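Local structure of MstE (Scytonema sp. PCC 10023, 6SBF) at residues 303-309 and 349-353; 249-255 and 267-271; 172-178 and 207-212. The protein probably catalyses, as a single-domain class II terpene cyclase, the cyclisation of an isoprenoid substrate into a complex scaffold in merosterol biosynthesis. The protein carries 1 engineered substitution. All coordinates share one frame. Residue numbers count along the deposited sequence, not the author numbering.

Overall arrangement
All three contacts are buried and join a loop to the start or an early turn of a helix in the alpha6-alpha6 barrel of this class II terpene cyclase. Contacts 1 and 2 have centres about 15 Å apart, and in both a threonine hydroxyl of the helix receives a loop NH; their nearest atoms stay about 5 Å apart. Contact 3 lies on the opposite side of the chain's centre from contact 1, about 22 Å between centres, yet the two touch through Phe351 CE1 and Trp212 CH2, 3.6 Å apart. Contacts 2 and 3 have centres about 22 Å and nearest atoms about 7 Å apart. Gly303 of contact 1 lies about 4 Å from a bound glycerol, probably from the crystallisation liquor.

Contact 1 of 3, residues 303-309 and 349-353; sequences GSWVSSA and SIFTT
Following helix 282-298, loop 303-309 carries the Gly-Ser-Trp end of a QW motif, the squalene-hopene cyclase repeat, across the first turn of helix 350-363. Gly303 (97/-11) is bonded through its O to Gln299 NE2; Ser304 to Ser307 run extended and Ser308 breaks the run at psi 17°, pairing the CA atoms of Trp305 with Thr353 (5.3 Å) and Ser307 with Ser349 (4.7 Å). Two loop NH groups donate near-linear hydrogen bonds to m-rotamer threonine hydroxyls: Trp305 N to Thr353 OG1 (3.0 Å) and Ser308 N to Thr352 OG1 (3.0 Å), the latter also bonding Asp346 OD2. The N-cap Ser349 (phi +69°) makes no side-chain capping bond, while its O accepts Thr353 N (3.0 Å) and Thr353 OG1 (2.7 Å). Ser308 OG is hydrogen-bonded to Thr265 OG1 and Phe266 N, and Trp305 NE1 to Leu295 O. Thr353 CG2 meets the Trp305 indole edge; Ala309 CB packs 3.7 Å from Phe351 CD1. Ser307 OG is hydrogen-bonded to the main-chain O of Asp346 and, at 2.7 Å, to Ser349 OG.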
loop_
_atom_site.group_PDB
_atom_site.type_symbol
_atom_site.label_atom_id
_atom_site.label_comp_id
_atom_site.label_asym_id
_atom_site.label_seq_id
_atom_site.Cartn_x
_atom_site.Cartn_y
_atom_site.Cartn_z
ATOM N N GLY A 303 -4.392 -9.214 -18.222
ATOM C CA GLY A 303 -5.134 -8.366 -17.278
ATOM C C GLY A 303 -4.259 -7.729 -16.220
ATOM O O GLY A 303 -4.751 -6.886 -15.486
ATOM N N SER A 304 -2.999 -8.146 -16.079
ATOM C CA SER A 304 -2.072 -7.603 -15.074
ATOM C C SER A 304 -1.414 -6.313 -15.585
ATOM O O SER A 304 -1.496 -5.988 -16.769
ATOM C CB SER A 304 -1.025 -8.612 -14.736
ATOM O OG SER A 304 -0.120 -8.822 -15.828
ATOM N N TRP A 305 -0.793 -5.623 -14.658
ATOM C CA TRP A 305 0.145 -4.547 -15.019
ATOM C C TRP A 305 1.555 -5.021 -14.614
ATOM O O TRP A 305 1.703 -5.801 -13.681
ATOM C CB TRP A 305 -0.188 -3.220 -14.332
ATOM C CG TRP A 305 -1.302 -2.478 -14.972
ATOM C CD1 TRP A 305 -1.207 -1.515 -15.902
ATOM C CD2 TRP A 305 -2.721 -2.706 -14.780
ATOM N NE1 TRP A 305 -2.414 -1.148 -16.369
ATOM C CE2 TRP A 305 -3.371 -1.830 -15.660
ATOM C CE3 TRP A 305 -3.496 -3.505 -13.951
ATOM C CZ2 TRP A 305 -4.777 -1.746 -15.747
ATOM C CZ3 TRP A 305 -4.879 -3.417 -13.997
ATOM C CH2 TRP A 305 -5.496 -2.539 -14.881
ATOM N N VAL A 306 2.576 -4.485 -15.298
ATOM C CA VAL A 306 4.029 -4.668 -15.017
ATOM C C VAL A 306 4.289 -4.400 -13.534
ATOM O O VAL A 306 3.955 -3.325 -13.053
ATOM C CB VAL A 306 4.877 -3.810 -15.988
ATOM C CG1 VAL A 306 6.338 -3.821 -15.650
ATOM C CG2 VAL A 306 4.685 -4.247 -17.433
ATOM N N SER A 307 4.976 -5.311 -12.852
ATOM C CA SER A 307 5.431 -5.140 -11.466
ATOM C C SER A 307 6.224 -3.860 -11.312
ATOM O O SER A 307 7.201 -3.634 -12.078
ATOM C CB SER A 307 6.241 -6.259 -11.054
ATOM O OG SER A 307 5.498 -7.456 -11.196
ATOM N N SER A 308 5.862 -3.081 -10.308
ATOM C CA SER A 308 6.619 -1.868 -9.952
ATOM C C SER A 308 6.469 -1.522 -8.493
ATOM O O SER A 308 6.749 -0.386 -8.112
ATOM C CB SER A 308 6.310 -0.703 -10.902
ATOM O OG SER A 308 4.916 -0.391 -10.872
ATOM N N ALA A 309 6.007 -2.444 -7.651
ATOM C CA ALA A 309 5.856 -2.201 -6.220
ATOM C C ALA A 309 7.182 -2.453 -5.523
ATOM O O ALA A 309 7.462 -3.531 -5.089
ATOM C CB ALA A 309 4.745 -3.025 -5.648
ATOM N N SER A 349 3.310 -9.746 -9.830
ATOM C CA SER A 349 2.529 -8.591 -10.326
ATOM C C SER A 349 1.167 -8.496 -9.618
ATOM O O SER A 349 0.335 -7.697 -10.097
ATOM C CB SER A 349 2.369 -8.584 -11.829
ATOM O OG SER A 349 3.603 -8.780 -12.524
ATOM N N ILE A 350 0.958 -9.252 -8.543
ATOM C CA ILE A 350 -0.360 -9.247 -7.878
ATOM C C ILE A 350 -0.508 -7.941 -7.076
ATOM O O ILE A 350 -1.556 -7.269 -7.169
ATOM C CB ILE A 350 -0.457 -10.495 -7.004
ATOM C CG1 ILE A 350 -0.635 -11.734 -7.898
ATOM C CG2 ILE A 350 -1.603 -10.359 -5.996
ATOM C CD1 ILE A 350 -0.492 -13.060 -7.123
ATOM N N PHE A 351 0.542 -7.541 -6.366
ATOM C CA PHE A 351 0.489 -6.330 -5.525
ATOM C C PHE A 351 0.253 -5.130 -6.444
ATOM O O PHE A 351 -0.626 -4.276 -6.141
ATOM C CB PHE A 351 1.774 -6.232 -4.707
ATOM C CG PHE A 351 1.678 -5.387 -3.458
ATOM C CD1 PHE A 351 1.890 -4.014 -3.481
ATOM C CD2 PHE A 351 1.314 -5.980 -2.263
ATOM C CE1 PHE A 351 1.862 -3.316 -2.286
ATOM C CE2 PHE A 351 1.273 -5.277 -1.085
ATOM C CZ PHE A 351 1.583 -3.934 -1.088
ATOM N N THR A 352 1.001 -4.992 -7.533
ATOM C CA THR A 352 0.823 -3.869 -8.467
ATOM C C THR A 352 -0.574 -3.903 -9.084
ATOM O O THR A 352 -1.224 -2.871 -9.148
ATOM C CB THR A 352 1.936 -3.873 -9.542
ATOM O OG1 THR A 352 3.235 -3.706 -8.957
ATOM C CG2 THR A 352 1.735 -2.742 -10.526
ATOM N N THR A 353 -0.959 -5.046 -9.613
ATOM C CA THR A 353 -2.251 -5.128 -10.311
ATOM C C THR A 353 -3.414 -4.753 -9.376
ATOM O O THR A 353 -4.315 -4.044 -9.816
ATOM C CB THR A 353 -2.400 -6.535 -10.907
ATOM O OG1 THR A 353 -1.389 -6.713 -11.914
ATOM C CG2 THR A 353 -3.733 -6.693 -11.605
#

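Contact 2 of 3, residues 249-255 and 267-271; sequences LCPQGFV and ATAWC
Between helices 235-248 and 265-275 of the alpha6-alpha6 barrel, segment 249-255 makes a tight reversal and packs on an early turn of the second helix. Leu249 leaves helical geometry (-82/120). A type I turn then spans Cys250 to Gly253, closed by Gly253 N to Cys250 O (3.0 Å). With Gly253 at positive phi (105/19) and Cys250 N bonded to Phe254 O (2.9 Å), this is the type I turn plus G1 bulge arrangement. Val255 lies opposite Thr268, CA atoms 5.1 Å apart. Along the helix, Ala267 comes first, its CB 4.0 Å from Val255 CG1. Thr268 (m rotamer) follows and is the polar link: its OG1 accepts Val255 N at 3.0 Å in an almost straight bond and is also bonded to the O of Ser264, which pairs with the Val255 backbone and so ties loop to helix. Its CG2 touches Leu249 CD1 (4.2 Å) and Gly253 O (3.6 Å), a buried carbonyl without a polar partner. Ala269 points away from the loop and packs on helix 350-363, and the Trp270 ring leads away to Phe266 and Tyr217, each edge-to-face. Cys271 (t rotamer) returns to the interface, where its SG lies 4.5 Å from Leu249 CD1 and its CB 3.7 Å from Val255 CG2.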
loop_
_atom_site.group_PDB
_atom_site.type_symbol
_atom_site.label_atom_id
_atom_site.label_comp_id
_atom_site.label_asym_id
_atom_site.label_seq_id
_atom_site.Cartn_x
_atom_site.Cartn_y
_atom_site.Cartn_z
ATOM N N LEU A 249 2.575 14.009 -11.825
ATOM C CA LEU A 249 2.006 13.400 -13.029
ATOM C C LEU A 249 2.429 14.221 -14.243
ATOM O O LEU A 249 2.220 15.420 -14.312
ATOM C CB LEU A 249 0.498 13.309 -12.921
ATOM C CG LEU A 249 -0.078 12.254 -13.820
ATOM C CD1 LEU A 249 0.076 10.867 -13.212
ATOM C CD2 LEU A 249 -1.481 12.545 -14.153
ATOM N N CYS A 250 3.125 13.624 -15.170
ATOM C CA CYS A 250 3.469 14.420 -16.350
ATOM C C CYS A 250 2.263 14.414 -17.278
ATOM O O CYS A 250 1.273 13.679 -17.100
ATOM C CB CYS A 250 4.687 13.885 -17.065
ATOM S SG CYS A 250 4.295 12.369 -17.949
ATOM N N PRO A 251 2.344 15.263 -18.312
ATOM C CA PRO A 251 1.231 15.413 -19.255
ATOM C C PRO A 251 0.833 14.121 -19.979
ATOM O O PRO A 251 -0.332 13.971 -20.335
ATOM C CB PRO A 251 1.729 16.498 -20.219
ATOM C CG PRO A 251 2.724 17.274 -19.399
ATOM C CD PRO A 251 3.418 16.240 -18.529
ATOM N N GLN A 252 1.770 13.174 -20.119
ATOM C CA GLN A 252 1.512 11.902 -20.831
ATOM C C GLN A 252 0.718 10.931 -19.942
ATOM O O GLN A 252 0.293 9.893 -20.442
ATOM C CB GLN A 252 2.814 11.251 -21.299
ATOM C CG GLN A 252 3.549 12.122 -22.302
ATOM C CD GLN A 252 4.638 12.921 -21.622
ATOM O OE1 GLN A 252 4.420 13.716 -20.688
ATOM N NE2 GLN A 252 5.854 12.651 -22.062
ATOM N N GLY A 253 0.539 11.230 -18.661
ATOM C CA GLY A 253 -0.385 10.500 -17.798
ATOM C C GLY A 253 0.304 9.579 -16.842
ATOM O O GLY A 253 -0.364 8.696 -16.297
ATOM N N PHE A 254 1.588 9.773 -16.572
ATOM C CA PHE A 254 2.277 8.884 -15.631
ATOM C C PHE A 254 3.180 9.667 -14.682
ATOM O O PHE A 254 3.625 10.808 -14.977
ATOM C CB PHE A 254 3.076 7.821 -16.400
ATOM C CG PHE A 254 4.096 8.338 -17.393
ATOM C CD1 PHE A 254 5.327 8.841 -16.982
ATOM C CD2 PHE A 254 3.829 8.321 -18.753
ATOM C CE1 PHE A 254 6.260 9.287 -17.912
ATOM C CE2 PHE A 254 4.730 8.804 -19.680
ATOM C CZ PHE A 254 5.943 9.290 -19.248
ATOM N N VAL A 255 3.528 8.999 -13.592
ATOM C CA VAL A 255 4.576 9.408 -12.658
ATOM C C VAL A 255 5.852 8.747 -13.121
ATOM O O VAL A 255 5.977 7.511 -13.124
ATOM C CB VAL A 255 4.255 9.027 -11.218
ATOM C CG1 VAL A 255 5.413 9.376 -10.282
ATOM C CG2 VAL A 255 2.966 9.717 -10.783
ATOM N N ALA A 267 3.371 3.794 -8.838
ATOM C CA ALA A 267 3.403 5.181 -8.368
ATOM C C ALA A 267 2.241 5.918 -9.050
ATOM O O ALA A 267 1.673 6.824 -8.432
ATOM C CB ALA A 267 4.750 5.826 -8.647
ATOM N N THR A 268 1.963 5.642 -10.308
ATOM C CA THR A 268 0.882 6.334 -11.042
ATOM C C THR A 268 -0.490 5.993 -10.417
ATOM O O THR A 268 -1.311 6.901 -10.254
ATOM C CB THR A 268 0.904 6.022 -12.537
ATOM O OG1 THR A 268 2.180 6.425 -13.048
ATOM C CG2 THR A 268 -0.175 6.711 -13.302
ATOM N N ALA A 269 -0.705 4.753 -10.032
ATOM C CA ALA A 269 -1.990 4.342 -9.426
ATOM C C ALA A 269 -2.147 5.049 -8.083
ATOM O O ALA A 269 -3.258 5.570 -7.787
ATOM C CB ALA A 269 -1.997 2.837 -9.261
ATOM N N TRP A 270 -1.088 5.134 -7.287
ATOM C CA TRP A 270 -1.217 5.850 -6.014
ATOM C C TRP A 270 -1.427 7.347 -6.270
ATOM O O TRP A 270 -2.183 7.979 -5.510
ATOM C CB TRP A 270 -0.035 5.540 -5.072
ATOM C CG TRP A 270 -0.221 4.227 -4.367
ATOM C CD1 TRP A 270 0.430 3.037 -4.533
ATOM C CD2 TRP A 270 -1.217 3.985 -3.347
ATOM N NE1 TRP A 270 -0.074 2.090 -3.686
ATOM C CE2 TRP A 270 -1.106 2.623 -2.976
ATOM C CE3 TRP A 270 -2.202 4.756 -2.754
ATOM C CZ2 TRP A 270 -1.932 2.070 -1.987
ATOM C CZ3 TRP A 270 -2.980 4.221 -1.765
ATOM C CH2 TRP A 270 -2.863 2.900 -1.414
ATOM N N CYS A 271 -0.746 7.920 -7.264
ATOM C CA CYS A 271 -0.970 9.342 -7.556
ATOM C C CYS A 271 -2.425 9.563 -7.989
ATOM O O CYS A 271 -3.012 10.606 -7.630
ATOM C CB CYS A 271 0.029 9.796 -8.598
ATOM S SG CYS A 271 0.147 11.565 -8.787
#

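Contact 3 of 3, residues 172-178 and 207-212; sequences WCGAHTC and WEGYWW
Segment 172-178 passes from extended His176 (-122/128), the N-cap, into helical Thr177 (-72/-36) and Cys178 (-61/-48) of helix 177-183, and meets the irregular segment 207-212, which carries the tryptophan end of a QW motif. The CA atoms of Cys178 and Gly209 are 4.5 Å apart, those of His176 and Tyr210 5.7 Å. Gly209 has no CB; one would lie about 3.2 Å from Cys178 CB, a tight approach. The side chains on one flank form an aromatic cluster. His176 (m) and Tyr210 (t) make an offset stack, centroids 4.0 Å apart and planes at 26°, while Trp211 turns an edge to the His176 face (five-membered ring of Trp211, centroids 5.0 Å apart, planes at 74°). Trp172 CD1 approaches Trp211 CH2 (3.6 Å) and Tyr210 OH (3.4 Å). Thr149 OG1 bonds both His176 ND1 and Trp211 NE1; Trp172 NE1 reaches Pro314 O and Tyr210 OH reaches Asp318 O. On the other flank Thr177 CG2 packs 3.8 Å from Trp207 CD1; Trp207 NE1 is hydrogen-bonded to Leu197 O, joining the QW tryptophan to the preceding helix. Cys178 (p) brings its sulfur beside the Trp211 and Trp212 rings, where SG accepts Tyr210 N at 3.3 Å and, weakly, Trp211 N at 3.6 Å.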
loop_
_atom_site.group_PDB
_atom_site.type_symbol
_atom_site.label_atom_id
_atom_site.label_comp_id
_atom_site.label_asym_id
_atom_site.label_seq_id
_atom_site.Cartn_x
_atom_site.Cartn_y
_atom_site.Cartn_z
ATOM N N TRP A 172 14.315 -0.131 11.961
ATOM C CA TRP A 172 13.151 -1.007 11.732
ATOM C C TRP A 172 12.093 -0.879 12.835
ATOM O O TRP A 172 10.947 -1.292 12.582
ATOM C CB TRP A 172 13.637 -2.439 11.657
ATOM C CG TRP A 172 14.376 -2.778 10.419
ATOM C CD1 TRP A 172 14.702 -1.964 9.374
ATOM C CD2 TRP A 172 14.959 -4.054 10.130
ATOM N NE1 TRP A 172 15.423 -2.669 8.447
ATOM C CE2 TRP A 172 15.573 -3.953 8.874
ATOM C CE3 TRP A 172 14.950 -5.262 10.800
ATOM C CZ2 TRP A 172 16.186 -5.029 8.255
ATOM C CZ3 TRP A 172 15.580 -6.317 10.198
ATOM C CH2 TRP A 172 16.199 -6.205 8.954
ATOM N N CYS A 173 12.435 -0.357 14.004
ATOM C CA CYS A 173 11.560 -0.354 15.204
ATOM C C CYS A 173 11.173 1.075 15.596
ATOM O O CYS A 173 10.599 1.256 16.670
ATOM C CB CYS A 173 12.173 -1.118 16.366
ATOM S SG CYS A 173 12.545 -2.824 15.928
ATOM N N GLY A 174 11.428 2.035 14.739
ATOM C CA GLY A 174 10.954 3.409 14.938
ATOM C C GLY A 174 9.618 3.636 14.285
ATOM O O GLY A 174 9.172 2.857 13.436
ATOM N N ALA A 175 9.042 4.796 14.570
ATOM C CA ALA A 175 7.825 5.232 13.885
ATOM C C ALA A 175 8.083 5.314 12.389
ATOM O O ALA A 175 9.103 5.913 11.978
ATOM C CB ALA A 175 7.329 6.529 14.439
ATOM N N HIS A 176 7.153 4.831 11.592
ATOM C CA HIS A 176 7.242 4.794 10.117
ATOM C C HIS A 176 6.067 5.555 9.523
ATOM O O HIS A 176 4.917 5.259 9.872
ATOM C CB HIS A 176 7.249 3.356 9.632
ATOM C CG HIS A 176 8.458 2.633 10.083
ATOM N ND1 HIS A 176 8.468 1.303 10.469
ATOM C CD2 HIS A 176 9.741 3.076 10.205
ATOM C CE1 HIS A 176 9.724 0.966 10.793
ATOM N NE2 HIS A 176 10.544 2.043 10.629
ATOM N N THR A 177 6.298 6.490 8.624
ATOM C CA THR A 177 5.193 7.308 8.123
ATOM C C THR A 177 4.276 6.514 7.203
ATOM O O THR A 177 3.050 6.727 7.227
ATOM C CB THR A 177 5.790 8.549 7.477
ATOM O OG1 THR A 177 6.659 9.213 8.427
ATOM C CG2 THR A 177 4.733 9.533 7.054
ATOM N N CYS A 178 4.818 5.612 6.414
ATOM C CA CYS A 178 4.062 4.754 5.495
ATOM C C CYS A 178 3.079 3.873 6.315
ATOM O O CYS A 178 1.896 3.775 5.990
ATOM C CB CYS A 178 5.001 3.896 4.648
ATOM S SG CYS A 178 6.318 3.042 5.569
ATOM N N TRP A 207 4.554 13.366 1.620
ATOM C CA TRP A 207 5.165 12.592 2.706
ATOM C C TRP A 207 6.142 11.612 2.065
ATOM O O TRP A 207 6.035 11.318 0.861
ATOM C CB TRP A 207 4.091 11.844 3.513
ATOM C CG TRP A 207 3.298 12.721 4.435
ATOM C CD1 TRP A 207 3.498 12.837 5.773
ATOM C CD2 TRP A 207 2.148 13.536 4.121
ATOM N NE1 TRP A 207 2.594 13.699 6.322
ATOM C CE2 TRP A 207 1.737 14.130 5.330
ATOM C CE3 TRP A 207 1.434 13.807 2.962
ATOM C CZ2 TRP A 207 0.657 15.019 5.398
ATOM C CZ3 TRP A 207 0.338 14.655 3.017
ATOM C CH2 TRP A 207 -0.027 15.256 4.224
ATOM N N GLU A 208 7.053 11.157 2.895
ATOM C CA GLU A 208 8.034 10.133 2.542
ATOM C C GLU A 208 7.822 8.921 3.447
ATOM O O GLU A 208 7.649 9.090 4.655
ATOM C CB GLU A 208 9.453 10.678 2.696
ATOM C CG GLU A 208 9.761 11.916 1.870
ATOM C CD GLU A 208 11.154 12.482 2.115
ATOM O OE1 GLU A 208 11.762 12.106 3.111
ATOM O OE2 GLU A 208 11.541 13.377 1.380
ATOM N N GLY A 209 7.885 7.750 2.852
ATOM C CA GLY A 209 7.740 6.495 3.579
ATOM C C GLY A 209 9.070 5.892 4.012
ATOM O O GLY A 209 10.150 6.390 3.673
ATOM N N TYR A 210 8.996 4.813 4.743
ATOM C CA TYR A 210 10.149 4.073 5.234
ATOM C C TYR A 210 10.454 2.914 4.284
ATOM O O TYR A 210 11.577 2.877 3.675
ATOM C CB TYR A 210 9.914 3.600 6.672
ATOM C CG TYR A 210 11.161 2.989 7.268
ATOM C CD1 TYR A 210 12.137 3.801 7.822
ATOM C CD2 TYR A 210 11.382 1.620 7.241
ATOM C CE1 TYR A 210 13.291 3.247 8.351
ATOM C CE2 TYR A 210 12.542 1.059 7.759
ATOM C CZ TYR A 210 13.500 1.887 8.299
ATOM O OH TYR A 210 14.656 1.337 8.775
ATOM N N TRP A 211 9.488 2.021 4.082
ATOM C CA TRP A 211 9.738 0.768 3.323
ATOM C C TRP A 211 9.574 0.916 1.814
ATOM O O TRP A 211 9.847 -0.016 1.084
ATOM C CB TRP A 211 8.779 -0.298 3.820
ATOM C CG TRP A 211 8.915 -0.669 5.254
ATOM C CD1 TRP A 211 8.065 -0.328 6.269
ATOM C CD2 TRP A 211 9.954 -1.457 5.855
ATOM N NE1 TRP A 211 8.502 -0.831 7.460
ATOM C CE2 TRP A 211 9.680 -1.529 7.230
ATOM C CE3 TRP A 211 11.126 -2.069 5.391
ATOM C CZ2 TRP A 211 10.492 -2.207 8.123
ATOM C CZ3 TRP A 211 11.925 -2.742 6.281
ATOM C CH2 TRP A 211 11.636 -2.814 7.637
ATOM N N TRP A 212 9.059 2.013 1.328
ATOM C CA TRP A 212 8.724 2.177 -0.086
ATOM C C TRP A 212 9.562 3.236 -0.734
ATOM O O TRP A 212 9.756 4.319 -0.161
ATOM C CB TRP A 212 7.244 2.565 -0.234
ATOM C CG TRP A 212 6.315 1.533 0.328
ATOM C CD1 TRP A 212 5.845 1.517 1.594
ATOM C CD2 TRP A 212 5.972 0.254 -0.251
ATOM N NE1 TRP A 212 5.151 0.390 1.836
ATOM C CE2 TRP A 212 5.218 -0.410 0.713
ATOM C CE3 TRP A 212 6.220 -0.353 -1.473
ATOM C CZ2 TRP A 212 4.673 -1.665 0.469
ATOM C CZ3 TRP A 212 5.751 -1.620 -1.695
ATOM C CH2 TRP A 212 4.925 -2.241 -0.751
#